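Local coordinates for manganese-dependent ADP-ribose/CDP-alcohol diphosphatase (PDB 2NXF), which probably hydrolyses ADP-ribose and CDP-alcohols such as CDP-choline at a dinuclear metal centre of the metallophosphoesterase type, at residues 14-19 against 34-39; 30-35 against 288-293; 58-63 against 95-100. All coordinates share one frame; numbering follows the deposited sequence.

Interaction 1 (14-19 against 34-39); sequences VQYADI and RGSADL. With ZN (zinc ion), chain B; PO4 (phosphate ion), chain F.
D18 and R34 supply the charged part of this contact. NE of R34 donates to OD1 of D18 at 2.7 Å in a nearly straight salt bridge (N-H...O 173°), meeting the oxygen almost along its C-O axis and from within the guanidinium plane. The carboxylate is turned 74° against that plane, and the bridge rests on one nitrogen and one oxygen. The R34 chain, stretched out from CG to NE, carries its head over the backbone of I19, whose carbonyl carbon C sits 3.6 Å above the centre of the guanidinium plane. An inverse gamma turn centred on D18 bends the loop here. Water 1 adds a second polar link, donating to O of I19 and accepting from N of R34 at 2.9 Å.

Residues 14-19 lie in the loop after strand 6-11 of the calcineurin-like phosphoesterase fold, and D13 and Q15 occupy the places of the family's first metal-binding motif, with a glutamine where many relatives have histidine. Q15 leads away from 34-39: its OE1 binds a zinc ion at 2.0 Å, in a site shared with D13, D60 and H267, while NE2 bonds to D63 and only weakly to O3 of the phosphate.

The apolar part of the contact is carried by Y16, V14 and A37. CG of Y16 is anti to its backbone N (chi1 172°), and CD1 of Y16 then rests 3.8 Å from CB of A37, while the ring edge passes O of R34. A75, T78 and V79 of helix 72-84 also touch this tyrosine, which is thus wedged between two helices. Beside it, CG1 of V14 packs 3.8 Å from CB of S36, a serine modelled in two conformers, so the partner of its OG is doubtful.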
loop_
_atom_site.group_PDB
_atom_site.type_symbol
_atom_site.label_atom_id
_atom_site.label_comp_id
_atom_site.label_asym_id
_atom_site.label_seq_id
_atom_site.Cartn_x
_atom_site.Cartn_y
_atom_site.Cartn_z
ATOM N N VAL A 14 -0.872 -9.556 -2.508
ATOM C CA VAL A 14 -0.747 -10.864 -3.188
ATOM C C VAL A 14 -0.239 -11.905 -2.162
ATOM O O VAL A 14 -0.828 -12.977 -1.988
ATOM C CB VAL A 14 0.188 -10.769 -4.419
ATOM C CG1 VAL A 14 0.411 -12.162 -5.052
ATOM C CG2 VAL A 14 -0.369 -9.785 -5.467
ATOM N N GLN A 15 0.848 -11.558 -1.468
ATOM C CA GLN A 15 1.381 -12.371 -0.361
ATOM C C GLN A 15 1.634 -13.823 -0.755
ATOM O O GLN A 15 1.327 -14.746 -0.006
ATOM C CB GLN A 15 0.501 -12.266 0.906
ATOM C CG GLN A 15 1.106 -11.273 1.875
ATOM C CD GLN A 15 0.166 -10.806 2.955
ATOM O OE1 GLN A 15 -0.483 -9.756 2.820
ATOM N NE2 GLN A 15 0.092 -11.567 4.035
ATOM N N TYR A 16 2.195 -13.992 -1.948
ATOM C CA TYR A 16 2.495 -15.327 -2.483
ATOM C C TYR A 16 3.477 -16.082 -1.589
ATOM O O TYR A 16 4.392 -15.485 -1.029
ATOM C CB TYR A 16 3.085 -15.216 -3.905
ATOM C CG TYR A 16 3.587 -16.543 -4.391
ATOM C CD1 TYR A 16 2.688 -17.551 -4.753
ATOM C CD2 TYR A 16 4.954 -16.826 -4.432
ATOM C CE1 TYR A 16 3.142 -18.793 -5.188
ATOM C CE2 TYR A 16 5.412 -18.067 -4.847
ATOM C CZ TYR A 16 4.499 -19.048 -5.221
ATOM O OH TYR A 16 4.926 -20.294 -5.627
ATOM N N ALA A 17 3.259 -17.383 -1.452
ATOM C CA ALA A 17 4.255 -18.313 -0.895
ATOM C C ALA A 17 3.933 -19.701 -1.393
ATOM O O ALA A 17 2.762 -20.043 -1.584
ATOM C CB ALA A 17 4.250 -18.264 0.644
ATOM N N ASP A 18 4.969 -20.515 -1.591
ATOM C CA ASP A 18 4.786 -21.884 -2.066
ATOM C C ASP A 18 4.562 -22.811 -0.870
ATOM O O ASP A 18 5.389 -23.688 -0.560
ATOM C CB ASP A 18 6.002 -22.333 -2.898
ATOM C CG ASP A 18 5.786 -23.676 -3.580
ATOM O OD1 ASP A 18 4.629 -24.169 -3.649
ATOM O OD2 ASP A 18 6.797 -24.277 -4.021
ATOM N N ILE A 19 3.431 -22.603 -0.191
ATOM C CA ILE A 19 3.098 -23.343 1.029
ATOM C C ILE A 19 1.597 -23.630 1.043
ATOM O O ILE A 19 0.834 -23.004 0.304
ATOM C CB ILE A 19 3.469 -22.556 2.315
ATOM C CG1 ILE A 19 2.676 -21.239 2.418
ATOM C CG2 ILE A 19 4.972 -22.279 2.398
ATOM C CD1 ILE A 19 3.139 -20.282 3.541
ATOM N N ARG A 34 -0.651 -20.199 -2.397
ATOM C CA ARG A 34 -0.309 -20.591 -3.774
ATOM C C ARG A 34 -1.264 -19.982 -4.798
ATOM O O ARG A 34 -0.832 -19.568 -5.881
ATOM C CB ARG A 34 -0.254 -22.106 -3.924
ATOM C CG ARG A 34 0.937 -22.722 -3.205
ATOM C CD ARG A 34 1.013 -24.210 -3.520
ATOM N NE ARG A 34 2.139 -24.820 -2.824
ATOM C CZ ARG A 34 2.042 -25.745 -1.872
ATOM N NH1 ARG A 34 0.853 -26.206 -1.487
ATOM N NH2 ARG A 34 3.150 -26.219 -1.306
ATOM N N GLY A 35 -2.555 -19.929 -4.453
ATOM C CA GLY A 35 -3.590 -19.401 -5.353
ATOM C C GLY A 35 -3.388 -17.940 -5.715
ATOM O O GLY A 35 -3.852 -17.482 -6.766
ATOM N N SER A 36 -2.677 -17.210 -4.858
ATOM C CA SER A 36 -2.423 -15.793 -5.107
ATOM C C SER A 36 -1.721 -15.572 -6.440
ATOM O O SER A 36 -2.002 -14.594 -7.124
ATOM C CB SER A 36 -1.611 -15.166 -3.979
ATOM O OG SER A 36 -0.325 -15.731 -3.923
ATOM N N ALA A 37 -0.827 -16.488 -6.813
ATOM C CA ALA A 37 -0.107 -16.343 -8.085
ATOM C C ALA A 37 -1.033 -16.558 -9.289
ATOM O O ALA A 37 -0.818 -15.957 -10.348
ATOM C CB ALA A 37 1.090 -17.282 -8.135
ATOM N N ASP A 38 -2.051 -17.411 -9.124
ATOM C CA ASP A 38 -3.066 -17.651 -10.166
ATOM C C ASP A 38 -3.945 -16.412 -10.344
ATOM O O ASP A 38 -4.261 -16.028 -11.483
ATOM C CB ASP A 38 -3.929 -18.857 -9.806
ATOM C CG ASP A 38 -3.133 -20.157 -9.750
ATOM O OD1 ASP A 38 -2.128 -20.301 -10.484
ATOM O OD2 ASP A 38 -3.525 -21.047 -8.971
ATOM N N LEU A 39 -4.337 -15.783 -9.233
ATOM C CA LEU A 39 -5.101 -14.541 -9.316
ATOM C C LEU A 39 -4.255 -13.433 -9.958
ATOM O O LEU A 39 -4.741 -12.684 -10.813
ATOM C CB LEU A 39 -5.622 -14.097 -7.931
ATOM C CG LEU A 39 -6.678 -15.041 -7.325
ATOM C CD1 LEU A 39 -7.162 -14.492 -5.992
ATOM C CD2 LEU A 39 -7.897 -15.267 -8.234
HETATM ZN ZN ZN B . -1.158 -8.145 3.777
HETATM P P PO4 F . -0.793 -8.760 7.026
HETATM O O1 PO4 F . -2.179 -8.490 7.570
HETATM O O2 PO4 F . -0.145 -9.866 7.835
HETATM O O3 PO4 F . -0.834 -9.301 5.609
HETATM O O4 PO4 F . 0.036 -7.513 7.026
HETATM O O HOH W 1 -1.570 -22.385 -0.765
HETATM O O HOH W 2 -1.614 -6.625 5.218
#

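Interaction 2 (30-35 against 288-293). With PO4 (phosphate ion), chain F.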
loop_
_atom_site.group_PDB
_atom_site.type_symbol
_atom_site.label_atom_id
_atom_site.label_comp_id
_atom_site.label_asym_id
_atom_site.label_seq_id
_atom_site.Cartn_x
_atom_site.Cartn_y
_atom_site.Cartn_z
ATOM N N ARG A 30 -9.127 -17.277 5.686
ATOM C CA ARG A 30 -8.190 -18.237 5.108
ATOM C C ARG A 30 -7.195 -17.485 4.239
ATOM O O ARG A 30 -7.557 -16.486 3.605
ATOM C CB ARG A 30 -8.964 -19.268 4.272
ATOM C CG ARG A 30 -8.112 -20.367 3.643
ATOM C CD ARG A 30 -8.955 -21.632 3.408
ATOM N NE ARG A 30 -8.240 -22.605 2.580
ATOM C CZ ARG A 30 -8.713 -23.794 2.219
ATOM N NH1 ARG A 30 -9.926 -24.196 2.613
ATOM N NH2 ARG A 30 -7.968 -24.587 1.461
ATOM N N ARG A 31 -5.953 -17.969 4.204
ATOM C CA ARG A 31 -4.909 -17.380 3.356
ATOM C C ARG A 31 -4.473 -18.361 2.263
ATOM O O ARG A 31 -4.006 -19.465 2.545
ATOM C CB ARG A 31 -3.738 -16.866 4.212
ATOM C CG ARG A 31 -4.168 -15.594 4.907
ATOM C CD ARG A 31 -3.119 -14.882 5.693
ATOM N NE ARG A 31 -3.737 -13.727 6.353
ATOM C CZ ARG A 31 -3.067 -12.710 6.882
ATOM N NH1 ARG A 31 -1.729 -12.666 6.825
ATOM N NH2 ARG A 31 -3.739 -11.725 7.460
ATOM N N TYR A 32 -4.676 -17.952 1.013
ATOM C CA TYR A 32 -4.557 -18.834 -0.137
ATOM C C TYR A 32 -3.209 -18.563 -0.806
ATOM O O TYR A 32 -3.146 -17.919 -1.846
ATOM C CB TYR A 32 -5.715 -18.546 -1.095
ATOM C CG TYR A 32 -7.067 -18.838 -0.481
ATOM C CD1 TYR A 32 -7.590 -20.119 -0.517
ATOM C CD2 TYR A 32 -7.816 -17.826 0.136
ATOM C CE1 TYR A 32 -8.835 -20.401 0.045
ATOM C CE2 TYR A 32 -9.068 -18.092 0.703
ATOM C CZ TYR A 32 -9.563 -19.375 0.650
ATOM O OH TYR A 32 -10.790 -19.676 1.200
ATOM N N TYR A 33 -2.132 -19.047 -0.181
ATOM C CA TYR A 33 -0.772 -18.622 -0.541
ATOM C C TYR A 33 -0.404 -18.959 -1.990
ATOM O O TYR A 33 0.113 -18.105 -2.728
ATOM C CB TYR A 33 0.261 -19.228 0.440
ATOM C CG TYR A 33 0.093 -18.711 1.861
ATOM C CD1 TYR A 33 0.490 -17.383 2.196
ATOM C CD2 TYR A 33 -0.448 -19.515 2.862
ATOM C CE1 TYR A 33 0.333 -16.890 3.485
ATOM C CE2 TYR A 33 -0.587 -19.015 4.172
ATOM C CZ TYR A 33 -0.206 -17.709 4.456
ATOM O OH TYR A 33 -0.360 -17.206 5.729
ATOM N N ARG A 34 -0.651 -20.199 -2.397
ATOM C CA ARG A 34 -0.309 -20.591 -3.774
ATOM C C ARG A 34 -1.264 -19.982 -4.798
ATOM O O ARG A 34 -0.832 -19.568 -5.881
ATOM C CB ARG A 34 -0.254 -22.106 -3.924
ATOM C CG ARG A 34 0.937 -22.722 -3.205
ATOM C CD ARG A 34 1.013 -24.210 -3.520
ATOM N NE ARG A 34 2.139 -24.820 -2.824
ATOM C CZ ARG A 34 2.042 -25.745 -1.872
ATOM N NH1 ARG A 34 0.853 -26.206 -1.487
ATOM N NH2 ARG A 34 3.150 -26.219 -1.306
ATOM N N GLY A 35 -2.555 -19.929 -4.453
ATOM C CA GLY A 35 -3.590 -19.401 -5.353
ATOM C C GLY A 35 -3.388 -17.940 -5.715
ATOM O O GLY A 35 -3.852 -17.482 -6.766
ATOM N N GLU A 288 -6.444 -13.196 0.845
ATOM C CA GLU A 288 -7.612 -13.782 1.525
ATOM C C GLU A 288 -8.770 -14.056 0.567
ATOM O O GLU A 288 -9.886 -14.323 1.004
ATOM C CB GLU A 288 -8.035 -12.923 2.714
ATOM C CG GLU A 288 -7.010 -13.072 3.852
ATOM C CD GLU A 288 -7.277 -12.208 5.061
ATOM O OE1 GLU A 288 -8.364 -11.612 5.154
ATOM O OE2 GLU A 288 -6.372 -12.149 5.928
ATOM N N THR A 289 -8.465 -13.992 -0.729
ATOM C CA THR A 289 -9.444 -14.257 -1.801
ATOM C C THR A 289 -9.350 -15.729 -2.296
ATOM O O THR A 289 -8.285 -16.130 -2.777
ATOM C CB THR A 289 -9.238 -13.321 -2.961
ATOM O OG1 THR A 289 -9.206 -11.970 -2.474
ATOM C CG2 THR A 289 -10.365 -13.489 -3.995
ATOM N N PRO A 290 -10.439 -16.518 -2.193
ATOM C CA PRO A 290 -10.359 -17.906 -2.678
ATOM C C PRO A 290 -10.354 -17.983 -4.200
ATOM O O PRO A 290 -10.693 -17.006 -4.866
ATOM C CB PRO A 290 -11.626 -18.560 -2.101
ATOM C CG PRO A 290 -12.585 -17.443 -1.958
ATOM C CD PRO A 290 -11.760 -16.231 -1.586
ATOM N N PRO A 291 -9.953 -19.141 -4.759
ATOM C CA PRO A 291 -9.845 -19.287 -6.204
ATOM C C PRO A 291 -11.147 -19.057 -6.969
ATOM O O PRO A 291 -11.101 -18.788 -8.157
ATOM C CB PRO A 291 -9.416 -20.759 -6.372
ATOM C CG PRO A 291 -8.693 -21.056 -5.141
ATOM C CD PRO A 291 -9.501 -20.363 -4.063
ATOM N N HIS A 292 -12.291 -19.201 -6.305
ATOM C CA HIS A 292 -13.571 -18.945 -6.975
ATOM C C HIS A 292 -13.940 -17.453 -7.009
ATOM O O HIS A 292 -15.001 -17.078 -7.526
ATOM C CB HIS A 292 -14.693 -19.762 -6.354
ATOM C CG HIS A 292 -14.884 -19.535 -4.892
ATOM N ND1 HIS A 292 -14.331 -20.359 -3.934
ATOM C CD2 HIS A 292 -15.572 -18.580 -4.220
ATOM C CE1 HIS A 292 -14.677 -19.925 -2.731
ATOM N NE2 HIS A 292 -15.432 -18.847 -2.877
ATOM N N SER A 293 -13.066 -16.619 -6.458
ATOM C CA SER A 293 -13.333 -15.189 -6.358
ATOM C C SER A 293 -12.191 -14.404 -7.050
ATOM O O SER A 293 -11.451 -14.965 -7.876
ATOM C CB SER A 293 -13.524 -14.833 -4.864
ATOM O OG SER A 293 -13.802 -13.453 -4.693
HETATM P P PO4 F . -0.793 -8.760 7.026
HETATM O O1 PO4 F . -2.179 -8.490 7.570
HETATM O O2 PO4 F . -0.145 -9.866 7.835
HETATM O O3 PO4 F . -0.834 -9.301 5.609
HETATM O O4 PO4 F . 0.036 -7.513 7.026
HETATM O O HOH W 3 -10.526 -15.659 3.428
#
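Y32 lays one face of its ring on P290. CA of P290 stands 3.6 Å from the ring centroid and 12° off the normal, a CH-pi contact over the middle of the face, while CB of P290 reaches CZ of Y32 at 3.5 Å. Aliphatic CG of R30 covers the opposite face, shifted toward the rim. P291 crosses the tyrosine at about a right angle, with its CD 4.0 Å from CD1 of Y32.

R31 and E288 meet differently, with guanidinium and carboxylate planes 39° apart. A single oxygen does the work: OE2 of E288 takes NE of R31 at 3.1 Å on its anti lone pair, 24° out of the guanidinium plane, and NH2 of R31 more weakly at 3.1 Å. That same OE2 has a stronger partner in ND1 of H267. Alongside, water 3 bridges the carbonyl oxygens of R30 and E288.

From the far corner of the R31 guanidinium, NH1 makes a long, weak bond of 3.4 Å to O2 of the phosphate. H267 binds zinc through NE2; E288 is thus a second-shell carboxylate behind this zinc ligand, with R31 held beside it facing the phosphate, at a dinuclear phosphoesterase site.

Interaction 3 (58-63 against 95-100); sequences LGDIID and GNHEFY. With ZN (zinc ion), chain C; ZN (zinc ion), chain B; PO4 (phosphate ion), chain F.
D60 and N96 meet through metal: OD2 of D60 bridges both zinc ions, and OD1 of N96 binds one of them at 2.1 Å. The other carboxylate oxygen, OD1 of D60, takes the backbone N of H97 at 2.9 Å, from above the carboxylate plane. E98, bent at chi2 (74°), turns its carboxylate back to the loop: OE1 accepts N of D60 at 2.8 Å on its syn lone pair and N of G95 from above the plane, and OE2 takes N of I61 at 2.8 Å in a nearly straight bond (171°). An alanine at E98 would probably leave the amides of D60, I61 and G95 without these acceptors and the metal-bridging aspartate less firmly placed.

H97 donates from NE2 to O2 of the phosphate at 2.8 Å, while its ND1 bonds to N of G64. D63 lies side by side with the ring, and CB of H97 sits 3.3 Å from O of I62. At G95 a CB would collide with OD1 of D60.

These are the GD and GNHE motifs of metallophosphoesterases, joining the loop after strand 54-57 to the start of helix 96-101; helix 72-84 packs on I61 and I62, and helix 104-108 touches E98.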
loop_
_atom_site.group_PDB
_atom_site.type_symbol
_atom_site.label_atom_id
_atom_site.label_comp_id
_atom_site.label_asym_id
_atom_site.label_seq_id
_atom_site.Cartn_x
_atom_site.Cartn_y
_atom_site.Cartn_z
ATOM N N LEU A 58 0.110 -2.586 -4.114
ATOM C CA LEU A 58 0.066 -1.892 -2.840
ATOM C C LEU A 58 0.855 -2.579 -1.707
ATOM O O LEU A 58 0.746 -2.177 -0.538
ATOM C CB LEU A 58 -1.404 -1.680 -2.429
ATOM C CG LEU A 58 -2.137 -0.437 -3.000
ATOM C CD1 LEU A 58 -1.487 0.860 -2.475
ATOM C CD2 LEU A 58 -2.133 -0.450 -4.489
ATOM N N GLY A 59 1.677 -3.571 -2.048
ATOM C CA GLY A 59 2.610 -4.134 -1.061
ATOM C C GLY A 59 2.162 -5.491 -0.560
ATOM O O GLY A 59 1.082 -5.984 -0.935
ATOM N N ASP A 60 2.980 -6.051 0.341
ATOM C CA ASP A 60 2.841 -7.438 0.783
ATOM C C ASP A 60 2.746 -8.347 -0.428
ATOM O O ASP A 60 1.858 -9.198 -0.484
ATOM C CB ASP A 60 1.595 -7.622 1.666
ATOM C CG ASP A 60 1.753 -7.024 3.064
ATOM O OD1 ASP A 60 2.827 -6.480 3.396
ATOM O OD2 ASP A 60 0.779 -7.057 3.818
ATOM N N ILE A 61 3.660 -8.181 -1.394
ATOM C CA ILE A 61 3.594 -8.997 -2.629
ATOM C C ILE A 61 4.030 -10.455 -2.383
ATOM O O ILE A 61 3.577 -11.363 -3.078
ATOM C CB ILE A 61 4.372 -8.338 -3.783
ATOM C CG1 ILE A 61 3.843 -8.849 -5.131
ATOM C CG2 ILE A 61 5.895 -8.488 -3.569
ATOM C CD1 ILE A 61 4.527 -8.228 -6.344
ATOM N N ILE A 62 4.901 -10.681 -1.387
ATOM C CA ILE A 62 5.206 -12.058 -0.977
ATOM C C ILE A 62 5.063 -12.161 0.526
ATOM O O ILE A 62 5.293 -11.183 1.225
ATOM C CB ILE A 62 6.628 -12.533 -1.403
ATOM C CG1 ILE A 62 7.723 -11.627 -0.831
ATOM C CG2 ILE A 62 6.747 -12.652 -2.944
ATOM C CD1 ILE A 62 9.107 -12.315 -0.831
ATOM N N ASP A 63 4.698 -13.338 1.025
ATOM C CA ASP A 63 4.428 -13.466 2.468
ATOM C C ASP A 63 5.714 -13.575 3.279
ATOM O O ASP A 63 6.710 -14.124 2.802
ATOM C CB ASP A 63 3.562 -14.696 2.737
ATOM C CG ASP A 63 2.898 -14.636 4.091
ATOM O OD1 ASP A 63 1.876 -13.929 4.224
ATOM O OD2 ASP A 63 3.417 -15.261 5.020
ATOM N N GLY A 95 5.258 -2.889 1.919
ATOM C CA GLY A 95 4.464 -3.139 3.128
ATOM C C GLY A 95 5.191 -3.996 4.155
ATOM O O GLY A 95 6.385 -4.330 4.012
ATOM N N ASN A 96 4.483 -4.353 5.223
ATOM C CA ASN A 96 5.124 -5.117 6.305
ATOM C C ASN A 96 5.782 -6.419 5.860
ATOM O O ASN A 96 6.871 -6.729 6.326
ATOM C CB ASN A 96 4.233 -5.305 7.550
ATOM C CG ASN A 96 2.860 -5.877 7.233
ATOM O OD1 ASN A 96 2.174 -5.402 6.328
ATOM N ND2 ASN A 96 2.454 -6.892 7.996
ATOM N N HIS A 97 5.162 -7.151 4.933
ATOM C CA HIS A 97 5.740 -8.434 4.497
ATOM C C HIS A 97 7.014 -8.283 3.681
ATOM O O HIS A 97 7.891 -9.153 3.713
ATOM C CB HIS A 97 4.678 -9.302 3.821
ATOM C CG HIS A 97 3.729 -9.893 4.812
ATOM N ND1 HIS A 97 3.864 -11.177 5.290
ATOM C CD2 HIS A 97 2.684 -9.349 5.480
ATOM C CE1 HIS A 97 2.916 -11.415 6.179
ATOM N NE2 HIS A 97 2.192 -10.320 6.322
ATOM N N GLU A 98 7.139 -7.175 2.951
ATOM C CA GLU A 98 8.443 -6.870 2.338
ATOM C C GLU A 98 9.523 -6.793 3.403
ATOM O O GLU A 98 10.606 -7.377 3.232
ATOM C CB GLU A 98 8.402 -5.558 1.548
ATOM C CG GLU A 98 7.848 -5.703 0.122
ATOM C CD GLU A 98 6.333 -5.903 0.068
ATOM O OE1 GLU A 98 5.647 -5.452 0.997
ATOM O OE2 GLU A 98 5.856 -6.484 -0.928
ATOM N N PHE A 99 9.245 -6.065 4.489
ATOM C CA PHE A 99 10.252 -5.927 5.560
ATOM C C PHE A 99 10.527 -7.202 6.366
ATOM O O PHE A 99 11.626 -7.373 6.921
ATOM C CB PHE A 99 9.929 -4.738 6.469
ATOM C CG PHE A 99 9.902 -3.432 5.741
ATOM C CD1 PHE A 99 11.087 -2.837 5.285
ATOM C CD2 PHE A 99 8.698 -2.806 5.467
ATOM C CE1 PHE A 99 11.041 -1.603 4.586
ATOM C CE2 PHE A 99 8.644 -1.587 4.764
ATOM C CZ PHE A 99 9.827 -0.994 4.321
ATOM N N TYR A 100 9.541 -8.090 6.435
ATOM C CA TYR A 100 9.754 -9.388 7.075
ATOM C C TYR A 100 10.762 -10.194 6.259
ATOM O O TYR A 100 11.559 -10.937 6.825
ATOM C CB TYR A 100 8.455 -10.203 7.170
ATOM C CG TYR A 100 7.351 -9.585 8.005
ATOM C CD1 TYR A 100 7.634 -8.715 9.062
ATOM C CD2 TYR A 100 6.016 -9.901 7.751
ATOM C CE1 TYR A 100 6.616 -8.148 9.827
ATOM C CE2 TYR A 100 4.982 -9.344 8.498
ATOM C CZ TYR A 100 5.282 -8.457 9.527
ATOM O OH TYR A 100 4.248 -7.890 10.240
HETATM ZN ZN ZN C . 0.277 -5.613 5.372
HETATM ZN ZN ZN B . -1.158 -8.145 3.777
HETATM P P PO4 F . -0.793 -8.760 7.026
HETATM O O1 PO4 F . -2.179 -8.490 7.570
HETATM O O2 PO4 F . -0.145 -9.866 7.835
HETATM O O3 PO4 F . -0.834 -9.301 5.609
HETATM O O4 PO4 F . 0.036 -7.513 7.026
HETATM O O HOH W 2 -1.614 -6.625 5.218
#

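In the fold
Interaction 3 is the buried one, interaction 1 is partly buried, and interaction 2 lies at the surface. The chemistry follows: metal bonds and short amide-carboxylate bonds inside; a salt bridge, apolar packing and the zinc bond of Q15 in interaction 1; a ring on prolines beside a salt bridge in interaction 2. Interactions 1 and 2 share R34 and G35 and are joined where strand 30-31 leads on toward helix 35-49; their centres are about 8 Å apart. Interactions 1 and 3 share a zinc ion and a bridging water, and Y16 O and D63 N tie their loops together. The phosphate is common to all three: interactions 1 and 2 give it weak hydrogen bonds, interaction 3 the firm ones from N96 and H97.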